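PDB 3EZY: dehydrogenase from Thermotoga maritima, which catalyses the NAD(+)-dependent oxidation of myo-inositol to scyllo-inosose, a step that probably belongs to myo-inositol degradation. Local coordinates for the interface of chains A and B. Coordinates in Å, arbitrary orientation; residue numbers count along the deposited sequence, not the author numbering. Chains: chain A/B, Dehydrogenase.

Contact 1 and contact 2 follow one segment of chain B, residues 257-263, as it runs along chain A; the centres of their C-alpha atoms lie about 9 Å apart. Contact 1 is an antiparallel pairing of strand 260-264 of B with strand 248-252 of A, while contact 2 seats the preceding loop of B between helix 128-138 and the loop 253-255 of A. A:Asn129, A:Lys132 and B:Thr259 belong to both. Two-fold symmetry repeats each contact with the chains exchanged, so each subunit lends the other an equivalent segment, consistent with a dimer as a building block of the four-chain assembly.

Contact 1: the interface of chains A and B. Residues chain A 129, 132-133, 141-142, 249-252; chain B 259-263.
Strand 260-264 of chain B lies antiparallel to strand 248-252 of chain A, so a beta-sheet continues from one subunit into the other. A:Arg249 O accepts B:Thr263 N at 2.7 Å, an almost straight bond (173° at H), and A:Phe251 O accepts B:Val261 N at 2.9 Å; A:Arg249 N and A:Phe251 N donate back to B:Thr263 O and B:Val261 O, the latter less straight. The donors lie in the carbonyl planes. Beta-branched B:Val260, B:Val261 and A:Ile250 suit such extended backbone. Before the strand, B:Thr259 N donates to A:Asn129 OD1 at 2.9 Å from above the amide carbonyl plane; the asparagine CG is anti to its carbonyl carbon.

B:Leu262 leaves its strand with CG anti to the backbone N (chi1 172°). Beyond CB, CG approaches A:Thr141 CG2, and the chain forks over that methyl: CD1 and CD2 each reach A:Thr141 CG2 at 3.4 Å, a tight, oblique fit. CD1 also lies 3.6 Å from A:Arg249 O and 3.8 Å from A:Ile142 CG2. On the same side, B:Val260 CG1 meets A:Ile250 CG1.

A:Arg249 and B:Thr263 run side by side in the same direction. A bend at chi3 (83°) lets the guanidinium hold a water in its plane through NE and NH2; B:Thr263 OG1 lies 2.6 Å from this water, which also bonds B:Val261 O. The long arginine thus reaches over to the partner strand, NH2 hydrogen-bonding B:Thr263 OG1 at 3.2 Å. Together they join two subunits of the deposited assembly, and probably serve dimer formation.

Contact 2: the interface of chains A and B. Residues chain A 128-129, 132, 253-255; chain B 257-259.
In this Gfo/Idh/MocA-family dehydrogenase, the loop that leads into strand 260-264 of chain B crosses the N-terminal turn of helix 128-138 of chain A and ends against the loop 253-255.

A:Arg128, the first residue of the helix, sets CG between its backbone N and carbonyl carbon (chi1 63°), and a bend at chi3 turns the guanidinium edge towards the B backbone. B:Glu257 O lies in the guanidinium plane and receives NH1 on a lone pair at 2.7 Å; NE adds a weak bond. The several N-H groups of arginine suit it to grip a main-chain carbonyl in this way.

A:Lys132, one helical turn further on, stands at about a right angle to both B:Glu257 and B:Thr258. A:Lys132 CB lies 4.0 Å from B:Thr258 OG1. Bends at chi2 and chi3 then bring A:Lys132 NZ to 4.1 Å from B:Glu257 OE1. This is too long for a direct bond, but the opposite charges may attract; the flexible lysine chain suits such a loose pairing.

B:Thr259, whose backbone N is held by A:Asn129, places OG1 between its backbone N and carbonyl carbon (chi1 63°). The hydroxyl OG1 thereby donates to A:Asp253 O at 2.8 Å, from above the carbonyl plane. In return A:Asp253 N donates to B:Thr259 O at 3.3 Å, a long but fairly straight bond (165° at H). The other branch, CG2, crosses A:Val255 at about a right angle and meets its CG2 at 3.9 Å, so threonine serves a polar and an apolar neighbour at once. Behind this pairing, A:Asp253 OD1 accepts A:Asn254 N at 2.8 Å, a bent bond, met from above the carboxylate plane, that may help fix the loop.

Contact 1: the interface of chains A and B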
ATOM      1  N   ASN A 129      10.753  -9.754  10.102  1.00 19.70           N
ATOM      2  CA  ASN A 129      10.928  -8.898   8.925  1.00 18.54           C
ATOM      3  C   ASN A 129      12.386  -8.555   8.602  1.00 19.19           C
ATOM      4  O   ASN A 129      12.805  -8.632   7.458  1.00 17.96           O
ATOM      5  CB  ASN A 129      10.093  -7.631   9.116  1.00 18.54           C
ATOM      6  CG  ASN A 129       8.630  -7.967   9.377  1.00 19.79           C
ATOM      7  OD1 ASN A 129       8.052  -8.708   8.622  1.00 17.12           O
ATOM      8  ND2 ASN A 129       8.059  -7.473  10.467  1.00 16.87           N
ATOM      9  N   LYS A 132      14.289 -11.717   7.300  1.00 21.75           N
ATOM     10  CA  LYS A 132      13.973 -12.027   5.930  1.00 22.15           C
ATOM     11  C   LYS A 132      14.719 -11.078   4.985  1.00 21.30           C
ATOM     12  O   LYS A 132      15.229 -11.490   3.932  1.00 20.70           O
ATOM     13  CB  LYS A 132      12.447 -11.969   5.718  1.00 22.88           C
ATOM     14  CG  LYS A 132      12.065 -12.051   4.257  1.00 26.36           C
ATOM     15  CD  LYS A 132      11.560 -13.436   3.780  1.00 30.25           C
ATOM     16  CE  LYS A 132      12.115 -14.613   4.518  1.00 33.57           C
ATOM     17  NZ  LYS A 132      11.704 -15.878   3.801  1.00 38.54           N
ATOM     18  N   LEU A 133      14.826  -9.806   5.371  1.00 20.26           N
ATOM     19  CA  LEU A 133      15.546  -8.839   4.549  1.00 19.93           C
ATOM     20  C   LEU A 133      17.047  -9.178   4.524  1.00 20.62           C
ATOM     21  O   LEU A 133      17.680  -9.163   3.464  1.00 21.22           O
ATOM     22  CB  LEU A 133      15.343  -7.410   5.091  1.00 20.20           C
ATOM     23  CG  LEU A 133      15.986  -6.298   4.242  1.00 19.96           C
ATOM     24  CD1 LEU A 133      15.169  -4.992   4.273  1.00 18.18           C
ATOM     25  CD2 LEU A 133      17.423  -6.030   4.681  1.00 20.10           C
ATOM     26  N   THR A 141      19.904 -10.892  -3.908  1.00 28.47           N
ATOM     27  CA  THR A 141      18.671 -10.345  -4.457  1.00 27.61           C
ATOM     28  C   THR A 141      18.718  -8.856  -4.857  1.00 26.04           C
ATOM     29  O   THR A 141      18.000  -8.451  -5.768  1.00 25.98           O
ATOM     30  CB  THR A 141      17.481 -10.561  -3.485  1.00 28.22           C
ATOM     31  OG1 THR A 141      17.271 -11.971  -3.291  1.00 31.17           O
ATOM     32  CG2 THR A 141      16.257 -10.015  -4.079  1.00 29.27           C
ATOM     33  N   ILE A 142      19.522  -8.036  -4.176  1.00 23.68           N
ATOM     34  CA  ILE A 142      19.660  -6.641  -4.600  1.00 23.02           C
ATOM     35  C   ILE A 142      21.010  -6.349  -5.269  1.00 22.66           C
ATOM     36  O   ILE A 142      21.368  -5.176  -5.538  1.00 21.50           O
ATOM     37  CB  ILE A 142      19.279  -5.616  -3.467  1.00 22.39           C
ATOM     38  CG1 ILE A 142      20.025  -5.895  -2.158  1.00 22.07           C
ATOM     39  CG2 ILE A 142      17.774  -5.673  -3.244  1.00 21.16           C
ATOM     40  CD1 ILE A 142      21.497  -5.425  -2.151  1.00 19.43           C
ATOM     41  N   ARG A 249      16.170  -2.632  -4.890  1.00 18.61           N
ATOM     42  CA  ARG A 249      16.017  -2.083  -3.559  1.00 19.64           C
ATOM     43  C   ARG A 249      15.192  -3.023  -2.704  1.00 18.96           C
ATOM     44  O   ARG A 249      14.280  -3.699  -3.194  1.00 19.60           O
ATOM     45  CB  ARG A 249      15.329  -0.711  -3.642  1.00 19.42           C
ATOM     46  CG  ARG A 249      15.153   0.025  -2.282  1.00 19.61           C
ATOM     47  CD  ARG A 249      14.171   1.236  -2.468  1.00 17.01           C
ATOM     48  NE  ARG A 249      12.796   0.724  -2.388  1.00 19.66           N
ATOM     49  CZ  ARG A 249      11.711   1.384  -2.775  1.00 24.35           C
ATOM     50  NH1 ARG A 249      11.809   2.610  -3.319  1.00 21.60           N
ATOM     51  NH2 ARG A 249      10.525   0.795  -2.644  1.00 22.06           N
ATOM     52  N   ILE A 250      15.481  -3.068  -1.414  1.00 18.69           N
ATOM     53  CA  ILE A 250      14.687  -3.918  -0.537  1.00 17.55           C
ATOM     54  C   ILE A 250      14.346  -3.152   0.744  1.00 18.20           C
ATOM     55  O   ILE A 250      15.157  -2.404   1.242  1.00 17.52           O
ATOM     56  CB  ILE A 250      15.353  -5.269  -0.233  1.00 17.59           C
ATOM     57  CG1 ILE A 250      14.325  -6.218   0.442  1.00 18.49           C
ATOM     58  CG2 ILE A 250      16.638  -5.102   0.585  1.00 15.75           C
ATOM     59  CD1 ILE A 250      14.681  -7.681   0.347  1.00 22.67           C
ATOM     60  N   PHE A 251      13.158  -3.374   1.298  1.00 18.90           N
ATOM     61  CA  PHE A 251      12.709  -2.509   2.394  1.00 19.46           C
ATOM     62  C   PHE A 251      11.914  -3.380   3.358  1.00 19.78           C
ATOM     63  O   PHE A 251      11.218  -4.297   2.911  1.00 18.41           O
ATOM     64  CB  PHE A 251      11.844  -1.423   1.725  1.00 21.58           C
ATOM     65  CG  PHE A 251      10.845  -0.777   2.603  1.00 24.75           C
ATOM     66  CD1 PHE A 251      11.245   0.185   3.531  1.00 29.43           C
ATOM     67  CD2 PHE A 251       9.508  -1.061   2.462  1.00 29.95           C
ATOM     68  CE1 PHE A 251      10.330   0.850   4.330  1.00 27.27           C
ATOM     69  CE2 PHE A 251       8.563  -0.403   3.261  1.00 31.59           C
ATOM     70  CZ  PHE A 251       8.989   0.569   4.197  1.00 28.54           C
ATOM     71  N   ALA A 252      12.044  -3.145   4.670  1.00 19.52           N
ATOM     72  CA  ALA A 252      11.165  -3.821   5.650  1.00 18.47           C
ATOM     73  C   ALA A 252      10.390  -2.690   6.364  1.00 19.38           C
ATOM     74  O   ALA A 252      11.006  -1.774   6.905  1.00 19.30           O
ATOM     75  CB  ALA A 252      12.005  -4.645   6.646  1.00 18.06           C
TER
ATOM     76  N   THR B 259       6.691  -7.934   6.194  1.00 20.36           N
ATOM     77  CA  THR B 259       6.508  -6.569   5.695  1.00 20.13           C
ATOM     78  C   THR B 259       7.570  -6.177   4.661  1.00 18.96           C
ATOM     79  O   THR B 259       7.732  -4.998   4.331  1.00 18.17           O
ATOM     80  CB  THR B 259       6.534  -5.536   6.870  1.00 19.54           C
ATOM     81  OG1 THR B 259       7.828  -5.562   7.493  1.00 22.41           O
ATOM     82  CG2 THR B 259       5.502  -5.885   7.895  1.00 19.83           C
ATOM     83  N   VAL B 260       8.294  -7.159   4.141  1.00 18.45           N
ATOM     84  CA  VAL B 260       9.377  -6.865   3.243  1.00 17.62           C
ATOM     85  C   VAL B 260       8.852  -6.678   1.805  1.00 18.86           C
ATOM     86  O   VAL B 260       7.895  -7.351   1.391  1.00 19.05           O
ATOM     87  CB  VAL B 260      10.408  -7.998   3.275  1.00 18.77           C
ATOM     88  CG1 VAL B 260      11.556  -7.744   2.276  1.00 15.14           C
ATOM     89  CG2 VAL B 260      10.946  -8.208   4.724  1.00 19.67           C
ATOM     90  N   VAL B 261       9.429  -5.711   1.101  1.00 18.44           N
ATOM     91  CA  VAL B 261       9.079  -5.397  -0.270  1.00 18.92           C
ATOM     92  C   VAL B 261      10.407  -5.332  -1.058  1.00 20.04           C
ATOM     93  O   VAL B 261      11.349  -4.601  -0.712  1.00 19.48           O
ATOM     94  CB  VAL B 261       8.355  -4.036  -0.378  1.00 19.25           C
ATOM     95  CG1 VAL B 261       8.186  -3.587  -1.898  1.00 17.58           C
ATOM     96  CG2 VAL B 261       6.974  -4.082   0.339  1.00 16.43           C
ATOM     97  N   LEU B 262      10.454  -6.084  -2.134  1.00 19.26           N
ATOM     98  CA  LEU B 262      11.595  -6.095  -3.022  1.00 19.66           C
ATOM     99  C   LEU B 262      11.244  -5.277  -4.298  1.00 20.07           C
ATOM    100  O   LEU B 262      10.203  -5.514  -4.942  1.00 19.66           O
ATOM    101  CB  LEU B 262      11.906  -7.548  -3.379  1.00 19.76           C
ATOM    102  CG  LEU B 262      12.995  -7.759  -4.478  1.00 22.42           C
ATOM    103  CD1 LEU B 262      14.385  -7.223  -4.065  1.00 23.08           C
ATOM    104  CD2 LEU B 262      13.067  -9.267  -4.878  1.00 20.33           C
ATOM    105  N   THR B 263      12.104  -4.342  -4.681  1.00 20.16           N
ATOM    106  CA  THR B 263      11.865  -3.530  -5.901  1.00 20.87           C
ATOM    107  C   THR B 263      12.912  -3.823  -6.981  1.00 22.78           C
ATOM    108  O   THR B 263      14.141  -3.673  -6.754  1.00 22.52           O
ATOM    109  CB  THR B 263      11.865  -2.028  -5.560  1.00 21.17           C
ATOM    110  OG1 THR B 263      10.991  -1.794  -4.440  1.00 22.01           O
ATOM    111  CG2 THR B 263      11.416  -1.118  -6.757  1.00 19.06           C
TER
HETATM  112  O   HOH W   1      11.740  -1.900  -1.994  1.00 19.74           O

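Contact 2: the interface of chains A and B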
ATOM      1  N   ARG A 128      11.140 -11.156  12.562  1.00 23.51           N
ATOM      2  CA  ARG A 128      10.922 -11.901  11.327  1.00 23.85           C
ATOM      3  C   ARG A 128      11.097 -11.047  10.058  1.00 22.39           C
ATOM      4  O   ARG A 128      11.543 -11.577   9.039  1.00 21.62           O
ATOM      5  CB  ARG A 128       9.540 -12.590  11.290  1.00 24.85           C
ATOM      6  CG  ARG A 128       8.395 -11.605  11.336  1.00 32.04           C
ATOM      7  CD  ARG A 128       7.051 -12.253  11.701  1.00 40.46           C
ATOM      8  NE  ARG A 128       6.416 -12.867  10.541  1.00 48.39           N
ATOM      9  CZ  ARG A 128       6.389 -14.179  10.293  1.00 52.13           C
ATOM     10  NH1 ARG A 128       5.768 -14.631   9.201  1.00 51.52           N
ATOM     11  NH2 ARG A 128       6.970 -15.041  11.141  1.00 53.64           N
ATOM     12  N   ASN A 129      10.753  -9.754  10.102  1.00 19.70           N
ATOM     13  CA  ASN A 129      10.928  -8.898   8.925  1.00 18.54           C
ATOM     14  C   ASN A 129      12.386  -8.555   8.602  1.00 19.19           C
ATOM     15  O   ASN A 129      12.805  -8.632   7.458  1.00 17.96           O
ATOM     16  CB  ASN A 129      10.093  -7.631   9.116  1.00 18.54           C
ATOM     17  CG  ASN A 129       8.630  -7.967   9.377  1.00 19.79           C
ATOM     18  OD1 ASN A 129       8.052  -8.708   8.622  1.00 17.12           O
ATOM     19  ND2 ASN A 129       8.059  -7.473  10.467  1.00 16.87           N
ATOM     20  N   LYS A 132      14.289 -11.717   7.300  1.00 21.75           N
ATOM     21  CA  LYS A 132      13.973 -12.027   5.930  1.00 22.15           C
ATOM     22  C   LYS A 132      14.719 -11.078   4.985  1.00 21.30           C
ATOM     23  O   LYS A 132      15.229 -11.490   3.932  1.00 20.70           O
ATOM     24  CB  LYS A 132      12.447 -11.969   5.718  1.00 22.88           C
ATOM     25  CG  LYS A 132      12.065 -12.051   4.257  1.00 26.36           C
ATOM     26  CD  LYS A 132      11.560 -13.436   3.780  1.00 30.25           C
ATOM     27  CE  LYS A 132      12.115 -14.613   4.518  1.00 33.57           C
ATOM     28  NZ  LYS A 132      11.704 -15.878   3.801  1.00 38.54           N
ATOM     29  N   ASP A 253       9.055  -2.747   6.335  1.00 18.77           N
ATOM     30  CA  ASP A 253       8.206  -1.728   6.946  1.00 19.99           C
ATOM     31  C   ASP A 253       7.823  -2.088   8.407  1.00 19.52           C
ATOM     32  O   ASP A 253       8.077  -3.203   8.912  1.00 18.60           O
ATOM     33  CB  ASP A 253       6.961  -1.494   6.057  1.00 21.02           C
ATOM     34  CG  ASP A 253       6.260  -0.130   6.321  1.00 25.69           C
ATOM     35  OD1 ASP A 253       6.796   0.744   7.043  1.00 20.84           O
ATOM     36  OD2 ASP A 253       5.153   0.069   5.768  1.00 29.62           O
ATOM     37  N   ASN A 254       7.273  -1.102   9.118  1.00 19.18           N
ATOM     38  CA  ASN A 254       6.597  -1.352  10.358  1.00 18.55           C
ATOM     39  C   ASN A 254       5.394  -2.290  10.242  1.00 19.05           C
ATOM     40  O   ASN A 254       4.818  -2.455   9.180  1.00 17.91           O
ATOM     41  CB  ASN A 254       6.163  -0.014  10.992  1.00 17.63           C
ATOM     42  CG  ASN A 254       7.353   0.848  11.291  1.00 17.89           C
ATOM     43  OD1 ASN A 254       8.197   0.449  12.075  1.00 17.85           O
ATOM     44  ND2 ASN A 254       7.510   1.954  10.555  1.00 15.16           N
ATOM     45  N   VAL A 255       5.036  -2.887  11.378  1.00 19.93           N
ATOM     46  CA  VAL A 255       3.857  -3.727  11.499  1.00 20.38           C
ATOM     47  C   VAL A 255       2.693  -2.859  12.021  1.00 21.55           C
ATOM     48  O   VAL A 255       2.894  -1.984  12.880  1.00 21.47           O
ATOM     49  CB  VAL A 255       4.197  -4.896  12.444  1.00 20.19           C
ATOM     50  CG1 VAL A 255       2.971  -5.683  12.828  1.00 18.98           C
ATOM     51  CG2 VAL A 255       5.320  -5.812  11.822  1.00 19.21           C
TER
ATOM     52  N   GLU B 257       3.194 -12.846   4.826  1.00 22.32           N
ATOM     53  CA  GLU B 257       4.177 -13.465   5.684  1.00 24.07           C
ATOM     54  C   GLU B 257       5.054 -12.387   6.409  1.00 23.16           C
ATOM     55  O   GLU B 257       5.412 -12.545   7.568  1.00 22.32           O
ATOM     56  CB  GLU B 257       5.005 -14.399   4.807  1.00 25.10           C
ATOM     57  CG  GLU B 257       6.268 -15.004   5.354  1.00 33.31           C
ATOM     58  CD  GLU B 257       7.189 -15.527   4.195  1.00 42.34           C
ATOM     59  OE1 GLU B 257       7.782 -14.718   3.404  1.00 44.33           O
ATOM     60  OE2 GLU B 257       7.303 -16.761   4.060  1.00 46.68           O
ATOM     61  N   THR B 258       5.347 -11.274   5.736  1.00 20.76           N
ATOM     62  CA  THR B 258       6.404 -10.378   6.188  1.00 20.71           C
ATOM     63  C   THR B 258       6.010  -8.968   5.699  1.00 20.84           C
ATOM     64  O   THR B 258       5.069  -8.826   4.914  1.00 19.52           O
ATOM     65  CB  THR B 258       7.642 -10.923   5.486  1.00 21.84           C
ATOM     66  OG1 THR B 258       8.509 -11.650   6.369  1.00 27.27           O
ATOM     67  CG2 THR B 258       8.231 -10.059   4.561  1.00 14.53           C
ATOM     68  N   THR B 259       6.691  -7.934   6.194  1.00 20.36           N
ATOM     69  CA  THR B 259       6.508  -6.569   5.695  1.00 20.13           C
ATOM     70  C   THR B 259       7.570  -6.177   4.661  1.00 18.96           C
ATOM     71  O   THR B 259       7.732  -4.998   4.331  1.00 18.17           O
ATOM     72  CB  THR B 259       6.534  -5.536   6.870  1.00 19.54           C
ATOM     73  OG1 THR B 259       7.828  -5.562   7.493  1.00 22.41           O
ATOM     74  CG2 THR B 259       5.502  -5.885   7.895  1.00 19.83           C
TER